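PDB 3FLK: tartrate dehydrogenase/decarboxylase from Pseudomonas putida, which oxidises (+)-tartrate to oxaloglycolate with NAD, converts meso-tartrate to D-glycerate and oxidatively decarboxylates D-malate to pyruvate, using magnesium or manganese. Local coordinates for residues I88-W91 with G92-K96; Q350-G353 with A354-D358. The protein carries 1 engineered substitution. One frame throughout, in Å; residues are numbered along the deposited sequence.

Contact 1. Residues I88-W91 with G92-K96; sequences ISLW and GSLLK. With NAI (1,4-dihydronicotinamide adenine dinucleotide), chain F.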
loop_
_atom_site.group_PDB
_atom_site.type_symbol
_atom_site.label_atom_id
_atom_site.label_comp_id
_atom_site.label_asym_id
_atom_site.label_seq_id
_atom_site.Cartn_x
_atom_site.Cartn_y
_atom_site.Cartn_z
ATOM N N ILE A 88 13.162 -2.314 -17.524
ATOM C CA ILE A 88 14.449 -2.671 -18.120
ATOM C C ILE A 88 15.614 -2.285 -17.200
ATOM O O ILE A 88 16.496 -3.105 -16.944
ATOM C CB ILE A 88 14.617 -2.074 -19.543
ATOM C CG1 ILE A 88 13.639 -2.757 -20.509
ATOM C CG2 ILE A 88 16.061 -2.224 -20.034
ATOM C CD1 ILE A 88 13.530 -2.105 -21.881
ATOM N N SER A 89 15.601 -1.051 -16.694
ATOM C CA SER A 89 16.678 -0.564 -15.831
ATOM C C SER A 89 16.798 -1.326 -14.510
ATOM O O SER A 89 17.900 -1.720 -14.121
ATOM C CB SER A 89 16.554 0.946 -15.580
ATOM O OG SER A 89 15.334 1.277 -14.948
ATOM N N LEU A 90 15.672 -1.547 -13.832
ATOM C CA LEU A 90 15.689 -2.223 -12.531
ATOM C C LEU A 90 16.082 -3.697 -12.637
ATOM O O LEU A 90 16.937 -4.171 -11.885
ATOM C CB LEU A 90 14.343 -2.077 -11.808
ATOM C CG LEU A 90 14.366 -2.357 -10.297
ATOM C CD1 LEU A 90 15.023 -1.214 -9.537
ATOM C CD2 LEU A 90 12.962 -2.605 -9.759
ATOM N N TRP A 91 15.462 -4.407 -13.580
ATOM C CA TRP A 91 15.717 -5.833 -13.780
ATOM C C TRP A 91 17.098 -6.116 -14.361
ATOM O O TRP A 91 17.649 -7.198 -14.160
ATOM C CB TRP A 91 14.624 -6.466 -14.647
ATOM C CG TRP A 91 13.359 -6.708 -13.889
ATOM C CD1 TRP A 91 12.330 -5.830 -13.704
ATOM C CD2 TRP A 91 12.994 -7.907 -13.198
ATOM N NE1 TRP A 91 11.343 -6.411 -12.938
ATOM C CE2 TRP A 91 11.725 -7.687 -12.619
ATOM C CE3 TRP A 91 13.617 -9.148 -13.012
ATOM C CZ2 TRP A 91 11.069 -8.660 -11.862
ATOM C CZ3 TRP A 91 12.962 -10.116 -12.261
ATOM C CH2 TRP A 91 11.701 -9.867 -11.698
ATOM N N GLY A 92 17.658 -5.136 -15.066
ATOM C CA GLY A 92 18.984 -5.274 -15.653
ATOM C C GLY A 92 20.127 -4.925 -14.718
ATOM O O GLY A 92 21.295 -5.095 -15.078
ATOM N N SER A 93 19.802 -4.441 -13.518
ATOM C CA SER A 93 20.828 -4.016 -12.569
ATOM C C SER A 93 20.561 -4.451 -11.121
ATOM O O SER A 93 21.052 -5.496 -10.691
ATOM C CB SER A 93 21.058 -2.499 -12.664
ATOM O OG SER A 93 19.880 -1.781 -12.344
ATOM N N LEU A 94 19.789 -3.655 -10.380
ATOM C CA LEU A 94 19.595 -3.871 -8.941
ATOM C C LEU A 94 18.958 -5.220 -8.603
ATOM O O LEU A 94 19.378 -5.885 -7.654
ATOM C CB LEU A 94 18.789 -2.722 -8.314
ATOM C CG LEU A 94 18.399 -2.809 -6.830
ATOM C CD1 LEU A 94 19.608 -2.904 -5.895
ATOM C CD2 LEU A 94 17.535 -1.628 -6.458
ATOM N N LEU A 95 17.956 -5.621 -9.380
ATOM C CA LEU A 95 17.286 -6.900 -9.147
ATOM C C LEU A 95 18.203 -8.099 -9.404
ATOM O O LEU A 95 18.063 -9.135 -8.753
ATOM C CB LEU A 95 15.976 -6.990 -9.938
ATOM C CG LEU A 95 14.672 -6.664 -9.187
ATOM C CD1 LEU A 95 14.801 -5.546 -8.153
ATOM C CD2 LEU A 95 13.542 -6.352 -10.149
ATOM N N LYS A 96 19.152 -7.945 -10.329
ATOM C CA LYS A 96 20.200 -8.949 -10.533
ATOM C C LYS A 96 21.141 -9.050 -9.327
ATOM O O LYS A 96 21.514 -10.155 -8.930
ATOM C CB LYS A 96 20.989 -8.679 -11.818
ATOM C CG LYS A 96 20.256 -9.092 -13.089
ATOM C CD LYS A 96 21.148 -8.975 -14.322
ATOM C CE LYS A 96 20.426 -9.480 -15.561
ATOM N NZ LYS A 96 21.215 -9.265 -16.806
HETATM P PA NAI F . 11.761 8.250 -6.176
HETATM O O1A NAI F . 12.073 7.688 -4.841
HETATM O O2A NAI F . 12.969 8.418 -7.005
HETATM O O5B NAI F . 11.052 9.673 -5.991
HETATM C C5B NAI F . 9.776 9.821 -5.411
HETATM C C4B NAI F . 9.606 11.237 -4.870
HETATM O O4B NAI F . 10.380 11.396 -3.696
HETATM C C3B NAI F . 10.069 12.292 -5.865
HETATM O O3B NAI F . 9.165 13.370 -5.823
HETATM C C2B NAI F . 11.432 12.707 -5.346
HETATM O O2B NAI F . 11.719 14.060 -5.617
HETATM C C1B NAI F . 11.346 12.423 -3.856
HETATM N N9A NAI F . 12.649 11.996 -3.317
HETATM C C8A NAI F . 13.252 10.775 -3.481
HETATM N N7A NAI F . 14.433 10.796 -2.826
HETATM C C5A NAI F . 14.595 12.002 -2.249
HETATM C C6A NAI F . 15.614 12.545 -1.473
HETATM N N6A NAI F . 16.686 11.820 -1.164
HETATM N N1A NAI F . 15.494 13.841 -1.015
HETATM C C2A NAI F . 14.381 14.595 -1.322
HETATM N N3A NAI F . 13.373 14.041 -2.090
HETATM C C4A NAI F . 13.480 12.771 -2.550
HETATM O O3 NAI F . 10.670 7.264 -6.852
HETATM P PN NAI F . 9.891 7.447 -8.254
HETATM O O1N NAI F . 9.737 8.877 -8.597
HETATM O O2N NAI F . 8.662 6.628 -8.142
HETATM O O5D NAI F . 10.864 6.738 -9.311
HETATM C C5D NAI F . 11.898 7.438 -9.972
HETATM C C4D NAI F . 12.869 6.449 -10.616
HETATM O O4D NAI F . 13.605 5.772 -9.614
HETATM C C3D NAI F . 12.182 5.370 -11.443
HETATM O O3D NAI F . 12.976 5.144 -12.581
HETATM C C2D NAI F . 12.200 4.143 -10.549
HETATM O O2D NAI F . 12.230 2.942 -11.284
HETATM C C1D NAI F . 13.486 4.366 -9.766
HETATM N N1N NAI F . 13.551 3.718 -8.441
HETATM C C2N NAI F . 14.677 2.998 -8.153
HETATM C C3N NAI F . 14.826 2.378 -6.918
HETATM C C7N NAI F . 16.172 1.831 -6.535
HETATM O O7N NAI F . 17.276 2.035 -7.390
HETATM N N7N NAI F . 16.301 1.158 -5.393
HETATM C C4N NAI F . 13.811 2.503 -5.970
HETATM C C5N NAI F . 12.666 3.243 -6.266
HETATM C C6N NAI F . 12.546 3.854 -7.514
#
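Leu95 sets its CD2 methyl over one face of the Trp91 indole. The methyl stands 3.4 Å from the centroid of the five-membered ring and only 13° off the ring normal, a CH-pi contact in which CE2 is the closest ring atom. The indole reaches this place with CG anti to its own carbonyl carbon (chi1 -77°), while the leucine chain runs across it at a slant. The same CD2 methyl, together with CD1, also meets CD2 of Leu90, so the leucine touches both the ring and a second aliphatic chain. Leu90 in turn runs alongside Leu94, and its CD1 methyl comes 4.0 Å from CD2 of Leu94. That same Leu94 methyl lies 3.2 Å from N7N, the carboxamide nitrogen of the bound NADH, which places it in the coenzyme pocket.

The chain passes from helix 86-91 to helix 94-100 through Gly92 and Ser93. Leu95 N gives a nearly straight bond to Leu90 O at 3.1 Å, one residue longer in span than an alpha-helical bond, and Leu90 O also takes a weak one from Ser93 N. Ser93 OG, set between its backbone N and carbonyl carbon at chi1 61°, donates to Ser89 O at 2.7 Å. Its hydroxyl is thereby turned back to the preceding helix, although Ser93 sits at the N-cap of the next.

Trp91 NE1 makes weak hydrogen bonds to Asn194 O and Gly195 O of the second subunit, so this joint also belongs to the dimer interface. Within the chain, helix 86-91 packs on helix 49-55 through Ile88 and Ser89, and helix 94-100 sets Leu94 against strand 278-282 of the large mixed sheet.

Contact 2. Residues Q350-G353 with A354-D358; sequences QQVG and AAISD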
loop_
_atom_site.group_PDB
_atom_site.type_symbol
_atom_site.label_atom_id
_atom_site.label_comp_id
_atom_site.label_asym_id
_atom_site.label_seq_id
_atom_site.Cartn_x
_atom_site.Cartn_y
_atom_site.Cartn_z
ATOM N N GLN A 350 25.081 18.940 -0.484
ATOM C CA GLN A 350 26.492 18.982 -0.101
ATOM C C GLN A 350 26.695 19.612 1.272
ATOM O O GLN A 350 27.567 19.186 2.026
ATOM C CB GLN A 350 27.321 19.725 -1.159
ATOM C CG GLN A 350 27.420 19.013 -2.520
ATOM C CD GLN A 350 26.130 19.066 -3.327
ATOM O OE1 GLN A 350 25.296 19.964 -3.148
ATOM N NE2 GLN A 350 25.957 18.097 -4.225
ATOM N N GLN A 351 25.882 20.616 1.593
ATOM C CA GLN A 351 25.946 21.281 2.898
ATOM C C GLN A 351 25.516 20.362 4.043
ATOM O O GLN A 351 26.086 20.420 5.129
ATOM C CB GLN A 351 25.115 22.568 2.902
ATOM C CG GLN A 351 25.756 23.727 2.137
ATOM C CD GLN A 351 24.853 24.949 2.039
ATOM O OE1 GLN A 351 23.633 24.830 1.942
ATOM N NE2 GLN A 351 25.459 26.135 2.051
ATOM N N VAL A 352 24.514 19.519 3.799
ATOM C CA VAL A 352 24.080 18.539 4.804
ATOM C C VAL A 352 25.161 17.476 5.022
ATOM O O VAL A 352 25.481 17.130 6.164
ATOM C CB VAL A 352 22.715 17.892 4.444
ATOM C CG1 VAL A 352 22.324 16.829 5.475
ATOM C CG2 VAL A 352 21.630 18.958 4.358
ATOM N N GLY A 353 25.728 16.977 3.926
ATOM C CA GLY A 353 26.859 16.049 3.985
ATOM C C GLY A 353 28.004 16.608 4.813
ATOM O O GLY A 353 28.539 15.925 5.690
ATOM N N ALA A 354 28.358 17.863 4.542
ATOM C CA ALA A 354 29.410 18.570 5.274
ATOM C C ALA A 354 29.087 18.745 6.758
ATOM O O ALA A 354 29.963 18.580 7.609
ATOM C CB ALA A 354 29.685 19.925 4.627
ATOM N N ALA A 355 27.833 19.080 7.058
ATOM C CA ALA A 355 27.380 19.277 8.438
ATOM C C ALA A 355 27.433 17.991 9.271
ATOM O O ALA A 355 27.825 18.020 10.438
ATOM C CB ALA A 355 25.974 19.871 8.458
ATOM N N ILE A 356 27.042 16.871 8.669
ATOM C CA ILE A 356 27.086 15.573 9.349
ATOM C C ILE A 356 28.536 15.128 9.556
ATOM O O ILE A 356 28.902 14.670 10.640
ATOM C CB ILE A 356 26.263 14.492 8.594
ATOM C CG1 ILE A 356 24.776 14.871 8.588
ATOM C CG2 ILE A 356 26.455 13.111 9.236
ATOM C CD1 ILE A 356 23.921 14.100 7.591
ATOM N N SER A 357 29.353 15.288 8.517
ATOM C CA SER A 357 30.775 14.958 8.571
ATOM C C SER A 357 31.507 15.760 9.656
ATOM O O SER A 357 32.285 15.195 10.432
ATOM C CB SER A 357 31.422 15.185 7.202
ATOM O OG SER A 357 32.719 14.620 7.153
ATOM N N ASP A 358 31.242 17.066 9.713
ATOM C CA ASP A 358 31.854 17.937 10.719
ATOM C C ASP A 358 31.396 17.610 12.138
ATOM O O ASP A 358 32.211 17.574 13.064
ATOM C CB ASP A 358 31.574 19.412 10.419
ATOM C CG ASP A 358 32.247 20.346 11.413
ATOM O OD1 ASP A 358 33.462 20.176 11.666
ATOM O OD2 ASP A 358 31.561 21.246 11.945
#
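Ile356 folds back over the turn that starts at Val352. Its CB lies 3.7 Å from Val352 O, and CG1, anti to the carbonyl carbon of Ile356 (chi1 -64°), comes closer to that oxygen, at 3.4 Å. At the tip, CD1 meets both Val352 O at 3.7 Å and the CG1 methyl of Val352 at 3.8 Å. The two side chains run alongside each other in the same direction, one helical turn apart. Beneath them Ile356 N donates to Val352 O at 3.0 Å, the donor nitrogen lying almost straight out from the carbonyl.

The same i to i+4 pattern repeats on either side: Ala354 N bonds to Gln350 O, Ala355 N to Gln351 O, and Ser357 N to Gly353 O. This is regular alpha-helix. Gln351 OE1 takes a hydrogen bond from Ser348 N, just before the helix, and Gln350 NE2 is hydrogen-bonded to Asn294 OD1.

Helix 349-361 lies near the end of the chain. Ile356 packs into the meeting place of three helices, touching Val27 of 17-35, Ile299 and Ile302 of 299-313, and Ala329 and Val333 of 317-336; Val352 rests on the loop residues Pro298, Thr340 and Leu347.

Overall arrangement
Contact 1 and contact 2 do not touch: their centres are about 31 Å apart and their nearest atoms about 22 Å. They differ in what they meet. Contact 1 lies at the active site, where Leu94 borders the nicotinamide end of NADH and the side chain of Leu90 is about 4 Å from oxalate and about 8 Å from magnesium; it also reaches the second subunit. Contact 2 is structural packing in a peripheral helix, away from the annotated sites, its Val352 side chain about 10 Å from NADH, and no other chain of the assembly touches it. The first joins two successive helices, the second lies within a single helix.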